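Local coordinates for protein phosphoribosylaminoimidazole carboxylase, ATPase subunit (Thermotoga maritima, PDB 3AX6) that probably catalyses the ATP-dependent joining of bicarbonate to 5-aminoimidazole ribonucleotide, giving N5-carboxyaminoimidazole ribonucleotide in de novo purine synthesis, at residues 183-189 with 284-290. Residue numbers count along the deposited sequence, not the author numbering.
Sequences ARNEKGE and AIMNLPL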
ATOM      1  N   ALA A 183     -10.003  10.612  12.628  1.00 10.77           N
ATOM      2  CA  ALA A 183     -10.790  10.943  11.453  1.00 12.43           C
ATOM      3  C   ALA A 183     -12.255  11.055  11.822  1.00 13.02           C
ATOM      4  O   ALA A 183     -12.729  10.388  12.750  1.00 12.81           O
ATOM      5  CB  ALA A 183     -10.604   9.879  10.387  1.00 10.55           C
ATOM      6  N   ARG A 184     -12.973  11.899  11.090  1.00 13.32           N
ATOM      7  CA  ARG A 184     -14.389  12.096  11.338  1.00 14.55           C
ATOM      8  C   ARG A 184     -15.141  12.327  10.031  1.00 15.52           C
ATOM      9  O   ARG A 184     -14.643  13.003   9.125  1.00 15.61           O
ATOM     10  CB  ARG A 184     -14.593  13.288  12.288  1.00 12.35           C
ATOM     11  CG  ARG A 184     -16.046  13.595  12.627  1.00 13.77           C
ATOM     12  CD  ARG A 184     -16.141  14.714  13.669  1.00 16.16           C
ATOM     13  NE  ARG A 184     -17.519  15.082  14.013  1.00 15.41           N
ATOM     14  CZ  ARG A 184     -18.356  15.727  13.200  1.00 15.09           C
ATOM     15  NH1 ARG A 184     -17.970  16.088  11.979  1.00 11.49           N
ATOM     16  NH2 ARG A 184     -19.577  16.029  13.615  1.00 12.12           N
ATOM     17  N   ASN A 185     -16.340  11.745   9.969  1.00 16.47           N
ATOM     18  CA  ASN A 185     -17.289  11.824   8.849  1.00 18.25           C
ATOM     19  C   ASN A 185     -18.172  13.037   9.028  1.00 18.16           C
ATOM     20  O   ASN A 185     -18.195  13.639  10.095  1.00 18.35           O
ATOM     21  CB  ASN A 185     -18.247  10.633   8.875  1.00 19.65           C
ATOM     22  CG  ASN A 185     -17.795   9.518   8.018  1.00 24.33           C
ATOM     23  OD1 ASN A 185     -18.420   8.458   7.985  1.00 25.94           O
ATOM     24  ND2 ASN A 185     -16.699   9.736   7.297  1.00 27.15           N
ATOM     25  N   GLU A 186     -18.934  13.368   7.993  1.00 19.70           N
ATOM     26  CA  GLU A 186     -19.866  14.473   8.103  1.00 21.56           C
ATOM     27  C   GLU A 186     -21.053  13.920   8.900  1.00 20.65           C
ATOM     28  O   GLU A 186     -21.762  14.662   9.575  1.00 21.41           O
ATOM     29  CB  GLU A 186     -20.315  14.959   6.727  1.00 22.62           C
ATOM     30  CG  GLU A 186     -21.049  16.287   6.779  1.00 28.01           C
ATOM     31  CD  GLU A 186     -21.000  17.035   5.461  1.00 31.80           C
ATOM     32  OE1 GLU A 186     -21.440  18.203   5.418  1.00 34.15           O
ATOM     33  OE2 GLU A 186     -20.517  16.458   4.465  1.00 34.92           O
ATOM     34  N   LYS A 187     -21.242  12.601   8.827  1.00 19.48           N
ATOM     35  CA  LYS A 187     -22.311  11.915   9.555  1.00 18.72           C
ATOM     36  C   LYS A 187     -22.020  11.949  11.052  1.00 18.50           C
ATOM     37  O   LYS A 187     -22.906  11.719  11.875  1.00 19.45           O
ATOM     38  CB  LYS A 187     -22.417  10.450   9.109  1.00 19.30           C
ATOM     39  CG  LYS A 187     -23.224  10.201   7.843  1.00 21.91           C
ATOM     40  CD  LYS A 187     -23.153   8.730   7.437  1.00 22.71           C
ATOM     41  CE  LYS A 187     -24.257   8.353   6.462  1.00 23.80           C
ATOM     42  NZ  LYS A 187     -24.277   9.225   5.258  1.00 26.61           N
ATOM     43  N   GLY A 188     -20.765  12.210  11.401  1.00 18.56           N
ATOM     44  CA  GLY A 188     -20.396  12.270  12.803  1.00 17.38           C
ATOM     45  C   GLY A 188     -19.629  11.064  13.316  1.00 16.73           C
ATOM     46  O   GLY A 188     -19.214  11.044  14.473  1.00 16.37           O
ATOM     47  N   GLU A 189     -19.442  10.049  12.480  1.00 16.26           N
ATOM     48  CA  GLU A 189     -18.695   8.880  12.925  1.00 17.50           C
ATOM     49  C   GLU A 189     -17.234   9.273  13.159  1.00 16.46           C
ATOM     50  O   GLU A 189     -16.652   9.992  12.347  1.00 15.87           O
ATOM     51  CB  GLU A 189     -18.777   7.751  11.886  1.00 18.18           C
ATOM     52  CG  GLU A 189     -17.721   6.676  12.107  1.00 20.41           C
ATOM     53  CD  GLU A 189     -17.954   5.400  11.311  1.00 21.25           C
ATOM     54  OE1 GLU A 189     -18.326   5.486  10.123  1.00 20.87           O
ATOM     55  OE2 GLU A 189     -17.740   4.307  11.880  1.00 19.52           O
ATOM     56  N   ALA A 284     -13.378   9.432   5.071  1.00  9.99           N
ATOM     57  CA  ALA A 284     -13.993  10.537   5.783  1.00 11.42           C
ATOM     58  C   ALA A 284     -14.504  11.665   4.893  1.00 12.61           C
ATOM     59  O   ALA A 284     -15.621  12.151   5.087  1.00 12.41           O
ATOM     60  CB  ALA A 284     -13.029  11.086   6.829  1.00  9.98           C
ATOM     61  N   ILE A 285     -13.713  12.089   3.914  1.00 13.16           N
ATOM     62  CA  ILE A 285     -14.176  13.184   3.070  1.00 15.10           C
ATOM     63  C   ILE A 285     -15.277  12.750   2.104  1.00 16.73           C
ATOM     64  O   ILE A 285     -15.994  13.593   1.556  1.00 18.48           O
ATOM     65  CB  ILE A 285     -13.023  13.835   2.281  1.00 12.68           C
ATOM     66  CG1 ILE A 285     -12.523  12.891   1.187  1.00 12.32           C
ATOM     67  CG2 ILE A 285     -11.902  14.209   3.237  1.00 12.93           C
ATOM     68  CD1 ILE A 285     -11.452  13.512   0.297  1.00  7.45           C
HETATM   69  N   MSE A 286     -15.412  11.443   1.893  1.00 16.00           N
HETATM   70  CA  MSE A 286     -16.459  10.928   1.011  1.00 16.56           C
HETATM   71  C   MSE A 286     -17.665  10.481   1.844  1.00 14.89           C
HETATM   72  O   MSE A 286     -18.585   9.851   1.331  1.00 16.37           O
HETATM   73  CB  MSE A 286     -15.948   9.744   0.175  1.00 16.57           C
HETATM   74  CG  MSE A 286     -14.813  10.070  -0.785  1.00 17.26           C
HETATM   75 SE   MSE A 286     -15.151  11.637  -1.856  1.00 22.13          SE
HETATM   76  CE  MSE A 286     -16.689  11.019  -2.811  1.00 13.64           C
ATOM     77  N   ASN A 287     -17.641  10.809   3.133  1.00 13.88           N
ATOM     78  CA  ASN A 287     -18.716  10.460   4.058  1.00 13.86           C
ATOM     79  C   ASN A 287     -19.114   8.990   3.951  1.00 14.73           C
ATOM     80  O   ASN A 287     -20.295   8.655   3.859  1.00 16.04           O
ATOM     81  CB  ASN A 287     -19.932  11.362   3.818  1.00 15.79           C
ATOM     82  CG  ASN A 287     -20.746  11.598   5.088  1.00 17.26           C
ATOM     83  OD1 ASN A 287     -20.215  11.567   6.194  1.00 17.80           O
ATOM     84  ND2 ASN A 287     -22.036  11.853   4.926  1.00 16.54           N
ATOM     85  N   LEU A 288     -18.105   8.126   3.952  1.00 13.07           N
ATOM     86  CA  LEU A 288     -18.284   6.682   3.887  1.00 11.06           C
ATOM     87  C   LEU A 288     -17.931   6.126   5.265  1.00 11.15           C
ATOM     88  O   LEU A 288     -17.293   6.812   6.070  1.00  8.62           O
ATOM     89  CB  LEU A 288     -17.331   6.083   2.854  1.00 11.97           C
ATOM     90  CG  LEU A 288     -17.533   6.473   1.394  1.00 13.28           C
ATOM     91  CD1 LEU A 288     -16.308   6.116   0.582  1.00 13.05           C
ATOM     92  CD2 LEU A 288     -18.761   5.756   0.865  1.00 14.16           C
ATOM     93  N   PRO A 289     -18.361   4.885   5.566  1.00 10.51           N
ATOM     94  CA  PRO A 289     -18.047   4.292   6.868  1.00 10.42           C
ATOM     95  C   PRO A 289     -16.530   4.249   7.062  1.00 11.66           C
ATOM     96  O   PRO A 289     -15.781   3.861   6.157  1.00 12.51           O
ATOM     97  CB  PRO A 289     -18.667   2.901   6.767  1.00 11.77           C
ATOM     98  CG  PRO A 289     -19.883   3.154   5.931  1.00  8.88           C
ATOM     99  CD  PRO A 289     -19.364   4.075   4.846  1.00  9.05           C
ATOM    100  N   LEU A 290     -16.081   4.671   8.235  1.00 10.81           N
ATOM    101  CA  LEU A 290     -14.651   4.702   8.541  1.00 11.57           C
ATOM    102  C   LEU A 290     -14.081   3.307   8.792  1.00 10.83           C
ATOM    103  O   LEU A 290     -14.789   2.411   9.244  1.00 10.42           O
ATOM    104  CB  LEU A 290     -14.410   5.607   9.754  1.00  7.62           C
ATOM    105  CG  LEU A 290     -14.185   7.104   9.496  1.00 10.54           C
ATOM    106  CD1 LEU A 290     -14.952   7.557   8.278  1.00 10.02           C
ATOM    107  CD2 LEU A 290     -14.576   7.909  10.732  1.00  8.85           C
TER
HETATM  108  O   HOH W   1     -18.090  13.351   5.220  1.00 15.43           O
HETATM  109  O   HOH W   2     -22.692   8.715   2.361  1.00 35.91           O
HETATM  110  O   HOH W   3     -17.694   2.248  10.375  1.00  9.23           O
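One side-chain oxygen, N287 OD1, accepts two consecutive backbone amides of a β-hairpin turn: E186 N at 2.8 Å and K187 N at 3.0 Å. N287 is the C′ residue, with positive phi, of the Schellman motif that ends helix 277-285, marked by L288 N to R283 O and N287 N to A284 O (3.1 Å). The turn, 185-188, joins adjacent antiparallel strands 174-184 and 190-198 and is closed by N185 N to E189 O at 3.0 Å. Water 1 links E186 N (2.9 Å) to A284 O (2.7 Å). At the other end E189 OE1 accepts L290 N at 3.0 Å, nearly linearly, and water 3 joins E189 OE2 to L290 O. At the strand end, L290 CD2 packs on A183 CB (4.4 Å). E186 also forms a salt bridge with K87, and P289 packs on E320 of the second subunit. Side-chain acceptors thus meet backbone NH groups from both segments, so the hairpin turn joins the helix end and the loop after it without continuing the sheet.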